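Local coordinates for putative lipoprotein (Bacteroides fragilis, PDB 3QNK) that probably binds glycans at the outer membrane as a SusD-like lipoprotein, helping a nutrient-uptake system capture them, at residues B[270-282]-B[353-365]. Residues are numbered along the deposited sequence; the frame is centred on the assembly and turned at random.
Sequences GWGGLGPTQELID and DGSLTGYNVWKWI
With chi1 of -54°, Y359 sets CG opposite its carbonyl carbon and carries its ring to the start of helix 278-283, where Q278, CG anti to the backbone N (chi1 -166°) and the chain bent at chi2, turns its amide to meet the phenol. The motif is an ST turn and an ST motif, built on T357 and S355, beside an N-capped helix of the SusD fold; T277 OG1 caps by accepting from L280 N. Y359 OH donates to Q278 OE1 at 2.7 Å, in the carbonyl plane and on a lone pair, and also pairs with Y312 OH. I281 CG1 lies 3.7 Å from the Y359 ring centroid, close to the ring normal, a CH-pi contact over one face. Q278 NE2 donates to D282 OD1, so the amide is gripped at both ends and its rotation is restricted. T357 OG1 donates to P276 O, while OG1 also accepts from Y359 N, so one hydroxyl links the turn to the loop before the helix. Further along, L274 CD1 touches both V361 CG1 (3.9 Å) and the edge of the W364 ring at CZ2 (3.7 Å). N360, whose OD1 is bonded to R343, gives ND2 to G272 O at 3.0 Å, with a bent N-H...O angle of 130°.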
loop_
_atom_site.group_PDB
_atom_site.type_symbol
_atom_site.label_atom_id
_atom_site.label_comp_id
_atom_site.label_asym_id
_atom_site.label_seq_id
_atom_site.Cartn_x
_atom_site.Cartn_y
_atom_site.Cartn_z
ATOM N N GLY B 270 4.468 20.949 -14.900
ATOM C CA GLY B 270 5.599 20.293 -14.230
ATOM C C GLY B 270 5.711 20.573 -12.733
ATOM O O GLY B 270 5.109 21.534 -12.229
ATOM N N TRP B 271 6.459 19.710 -12.001
ATOM C CA TRP B 271 6.678 19.832 -10.557
ATOM C C TRP B 271 8.161 20.053 -10.213
ATOM O O TRP B 271 8.515 20.131 -9.042
ATOM C CB TRP B 271 6.129 18.610 -9.774
ATOM C CG TRP B 271 4.705 18.234 -10.077
ATOM C CD1 TRP B 271 4.277 17.128 -10.752
ATOM C CD2 TRP B 271 3.530 18.985 -9.754
ATOM N NE1 TRP B 271 2.904 17.147 -10.883
ATOM C CE2 TRP B 271 2.418 18.276 -10.279
ATOM C CE3 TRP B 271 3.305 20.212 -9.101
ATOM C CZ2 TRP B 271 1.099 18.741 -10.147
ATOM C CZ3 TRP B 271 1.996 20.668 -8.964
ATOM C CH2 TRP B 271 0.911 19.930 -9.471
ATOM N N GLY B 272 9.009 20.206 -11.208
ATOM C CA GLY B 272 10.436 20.460 -10.993
ATOM C C GLY B 272 11.219 19.200 -10.708
ATOM O O GLY B 272 12.140 18.869 -11.450
ATOM N N GLY B 273 10.815 18.492 -9.651
ATOM C CA GLY B 273 11.391 17.232 -9.218
ATOM C C GLY B 273 12.844 17.344 -8.882
ATOM O O GLY B 273 13.220 18.194 -8.074
ATOM N N LEU B 274 13.668 16.514 -9.525
ATOM C CA LEU B 274 15.116 16.468 -9.297
ATOM C C LEU B 274 15.756 17.820 -9.567
ATOM O O LEU B 274 15.409 18.485 -10.543
ATOM C CB LEU B 274 15.762 15.396 -10.194
ATOM C CG LEU B 274 15.362 13.952 -9.943
ATOM C CD1 LEU B 274 15.501 13.140 -11.192
ATOM C CD2 LEU B 274 16.146 13.360 -8.837
ATOM N N GLY B 275 16.679 18.203 -8.707
ATOM C CA GLY B 275 17.414 19.451 -8.818
ATOM C C GLY B 275 18.901 19.172 -8.777
ATOM O O GLY B 275 19.484 19.130 -7.689
ATOM N N PRO B 276 19.540 18.922 -9.941
ATOM C CA PRO B 276 20.995 18.671 -9.939
ATOM C C PRO B 276 21.741 19.737 -9.110
ATOM O O PRO B 276 21.375 20.912 -9.155
ATOM C CB PRO B 276 21.367 18.746 -11.424
ATOM C CG PRO B 276 20.125 18.401 -12.148
ATOM C CD PRO B 276 18.994 18.908 -11.313
ATOM N N THR B 277 22.742 19.322 -8.313
ATOM C CA THR B 277 23.495 20.218 -7.432
ATOM C C THR B 277 24.670 20.866 -8.138
ATOM O O THR B 277 25.166 20.378 -9.157
ATOM C CB THR B 277 24.062 19.413 -6.274
ATOM O OG1 THR B 277 24.719 18.280 -6.854
ATOM C CG2 THR B 277 23.017 18.957 -5.295
ATOM N N GLN B 278 25.197 21.914 -7.537
ATOM C CA GLN B 278 26.377 22.539 -8.081
ATOM C C GLN B 278 27.551 21.542 -7.977
ATOM O O GLN B 278 28.387 21.497 -8.873
ATOM C CB GLN B 278 26.643 23.868 -7.366
ATOM C CG GLN B 278 27.639 24.759 -8.074
ATOM C CD GLN B 278 27.332 24.873 -9.543
ATOM O OE1 GLN B 278 26.180 25.103 -9.948
ATOM N NE2 GLN B 278 28.340 24.618 -10.361
ATOM N N GLU B 279 27.530 20.665 -6.963
ATOM C CA GLU B 279 28.561 19.621 -6.751
ATOM C C GLU B 279 28.597 18.625 -7.913
ATOM O O GLU B 279 29.686 18.205 -8.328
ATOM C CB GLU B 279 28.339 18.872 -5.436
ATOM C CG GLU B 279 28.798 19.685 -4.244
ATOM C CD GLU B 279 27.842 20.712 -3.668
ATOM O OE1 GLU B 279 26.701 20.827 -4.174
ATOM O OE2 GLU B 279 28.255 21.426 -2.722
ATOM N N LEU B 280 27.420 18.276 -8.449
ATOM C CA LEU B 280 27.359 17.412 -9.610
ATOM C C LEU B 280 27.773 18.183 -10.859
ATOM O O LEU B 280 28.521 17.638 -11.672
ATOM C CB LEU B 280 25.965 16.799 -9.810
ATOM C CG LEU B 280 25.761 15.978 -11.078
ATOM C CD1 LEU B 280 26.697 14.734 -11.138
ATOM C CD2 LEU B 280 24.323 15.599 -11.230
ATOM N N ILE B 281 27.308 19.440 -11.012
ATOM C CA ILE B 281 27.646 20.241 -12.184
ATOM C C ILE B 281 29.171 20.381 -12.261
ATOM O O ILE B 281 29.752 20.205 -13.344
ATOM C CB ILE B 281 26.880 21.606 -12.172
ATOM C CG1 ILE B 281 25.515 21.481 -12.875
ATOM C CG2 ILE B 281 27.669 22.704 -12.878
ATOM C CD1 ILE B 281 24.538 20.604 -12.311
ATOM N N ASP B 282 29.814 20.603 -11.100
ATOM C CA ASP B 282 31.271 20.760 -10.986
ATOM C C ASP B 282 32.038 19.518 -11.414
ATOM O O ASP B 282 33.190 19.644 -11.833
ATOM C CB ASP B 282 31.653 21.107 -9.536
ATOM C CG ASP B 282 31.402 22.564 -9.119
ATOM O OD1 ASP B 282 31.151 23.418 -10.020
ATOM O OD2 ASP B 282 31.496 22.859 -7.902
ATOM N N ASP B 353 7.505 24.852 -6.588
ATOM C CA ASP B 353 7.931 23.772 -7.483
ATOM C C ASP B 353 8.966 24.255 -8.552
ATOM O O ASP B 353 9.260 23.530 -9.501
ATOM C CB ASP B 353 6.737 23.036 -8.125
ATOM C CG ASP B 353 5.696 22.596 -7.126
ATOM O OD1 ASP B 353 6.087 22.007 -6.065
ATOM O OD2 ASP B 353 4.490 22.818 -7.395
ATOM N N GLY B 354 9.543 25.439 -8.358
ATOM C CA GLY B 354 10.635 25.920 -9.193
ATOM C C GLY B 354 11.912 25.272 -8.687
ATOM O O GLY B 354 11.973 24.821 -7.537
ATOM N N SER B 355 12.932 25.180 -9.515
ATOM C CA SER B 355 14.177 24.517 -9.086
ATOM C C SER B 355 14.898 25.338 -7.978
ATOM O O SER B 355 15.095 26.559 -8.100
ATOM C CB SER B 355 15.092 24.273 -10.276
ATOM O OG SER B 355 16.408 23.979 -9.851
ATOM N N LEU B 356 15.255 24.655 -6.891
ATOM C CA LEU B 356 15.946 25.282 -5.773
ATOM C C LEU B 356 17.449 25.361 -6.028
ATOM O O LEU B 356 18.139 26.188 -5.406
ATOM C CB LEU B 356 15.667 24.516 -4.484
ATOM C CG LEU B 356 14.192 24.438 -4.080
ATOM C CD1 LEU B 356 13.999 23.416 -2.988
ATOM C CD2 LEU B 356 13.618 25.819 -3.716
ATOM N N THR B 357 17.951 24.539 -6.983
ATOM C CA THR B 357 19.383 24.492 -7.323
ATOM C C THR B 357 19.760 25.315 -8.525
ATOM O O THR B 357 20.939 25.603 -8.664
ATOM C CB THR B 357 19.851 23.063 -7.545
ATOM O OG1 THR B 357 19.334 22.572 -8.793
ATOM C CG2 THR B 357 19.471 22.138 -6.386
ATOM N N GLY B 358 18.795 25.631 -9.398
ATOM C CA GLY B 358 19.014 26.347 -10.646
ATOM C C GLY B 358 19.195 25.405 -11.810
ATOM O O GLY B 358 19.567 25.833 -12.907
ATOM N N TYR B 359 18.918 24.105 -11.568
ATOM C CA TYR B 359 19.032 23.022 -12.547
ATOM C C TYR B 359 17.857 22.081 -12.450
ATOM O O TYR B 359 17.254 21.966 -11.377
ATOM C CB TYR B 359 20.335 22.196 -12.326
ATOM C CG TYR B 359 21.591 23.025 -12.297
ATOM C CD1 TYR B 359 22.116 23.568 -13.466
ATOM C CD2 TYR B 359 22.208 23.357 -11.087
ATOM C CE1 TYR B 359 23.228 24.411 -13.441
ATOM C CE2 TYR B 359 23.331 24.191 -11.052
ATOM C CZ TYR B 359 23.846 24.702 -12.239
ATOM O OH TYR B 359 24.937 25.530 -12.258
ATOM N N ASN B 360 17.580 21.360 -13.554
ATOM C CA ASN B 360 16.590 20.285 -13.675
ATOM C C ASN B 360 17.240 19.168 -14.446
ATOM O O ASN B 360 18.217 19.416 -15.166
ATOM C CB ASN B 360 15.299 20.741 -14.370
ATOM C CG ASN B 360 14.457 21.664 -13.560
ATOM O OD1 ASN B 360 14.580 22.872 -13.665
ATOM N ND2 ASN B 360 13.563 21.125 -12.755
ATOM N N VAL B 361 16.710 17.946 -14.319
ATOM C CA VAL B 361 17.240 16.795 -15.052
ATOM C C VAL B 361 16.758 16.832 -16.564
ATOM O O VAL B 361 15.680 17.376 -16.876
ATOM C CB VAL B 361 16.840 15.473 -14.344
ATOM C CG1 VAL B 361 15.326 15.233 -14.444
ATOM C CG2 VAL B 361 17.590 14.281 -14.920
ATOM N N TRP B 362 17.592 16.295 -17.476
ATOM C CA TRP B 362 17.237 16.031 -18.882
ATOM C C TRP B 362 17.142 14.453 -19.040
ATOM O O TRP B 362 16.114 13.849 -18.671
ATOM C CB TRP B 362 18.227 16.672 -19.882
ATOM C CG TRP B 362 17.683 16.758 -21.267
ATOM C CD1 TRP B 362 16.849 15.871 -21.880
ATOM C CD2 TRP B 362 17.897 17.824 -22.206
ATOM N NE1 TRP B 362 16.527 16.314 -23.147
ATOM C CE2 TRP B 362 17.163 17.509 -23.376
ATOM C CE3 TRP B 362 18.568 19.066 -22.142
ATOM C CZ2 TRP B 362 17.132 18.359 -24.498
ATOM C CZ3 TRP B 362 18.558 19.888 -23.261
ATOM C CH2 TRP B 362 17.857 19.530 -24.426
ATOM N N LYS B 363 18.257 13.814 -19.505
ATOM C CA LYS B 363 18.447 12.379 -19.680
ATOM C C LYS B 363 17.199 11.654 -20.245
ATOM O O LYS B 363 16.914 11.761 -21.434
ATOM C CB LYS B 363 18.893 11.721 -18.357
ATOM C CG LYS B 363 20.157 10.893 -18.524
ATOM C CD LYS B 363 20.212 9.793 -17.513
ATOM C CE LYS B 363 21.545 9.082 -17.496
ATOM N NZ LYS B 363 22.739 9.935 -17.288
ATOM N N TRP B 364 16.443 10.960 -19.379
ATOM C CA TRP B 364 15.268 10.186 -19.755
ATOM C C TRP B 364 14.021 11.059 -19.990
ATOM O O TRP B 364 12.980 10.491 -20.316
ATOM C CB TRP B 364 14.999 9.049 -18.750
ATOM C CG TRP B 364 15.312 9.401 -17.327
ATOM C CD1 TRP B 364 16.467 9.137 -16.645
ATOM C CD2 TRP B 364 14.500 10.194 -16.452
ATOM N NE1 TRP B 364 16.401 9.683 -15.374
ATOM C CE2 TRP B 364 15.207 10.337 -15.232
ATOM C CE3 TRP B 364 13.223 10.777 -16.572
ATOM C CZ2 TRP B 364 14.672 11.010 -14.134
ATOM C CZ3 TRP B 364 12.697 11.446 -15.483
ATOM C CH2 TRP B 364 13.419 11.558 -14.280
ATOM N N ILE B 365 14.109 12.403 -19.871
ATOM C CA ILE B 365 12.987 13.262 -20.259
ATOM C C ILE B 365 13.233 13.608 -21.742
ATOM O O ILE B 365 14.248 14.230 -22.059
ATOM C CB ILE B 365 12.732 14.511 -19.380
ATOM C CG1 ILE B 365 12.426 14.098 -17.931
ATOM C CG2 ILE B 365 11.541 15.315 -19.957
ATOM C CD1 ILE B 365 12.405 15.238 -16.927
#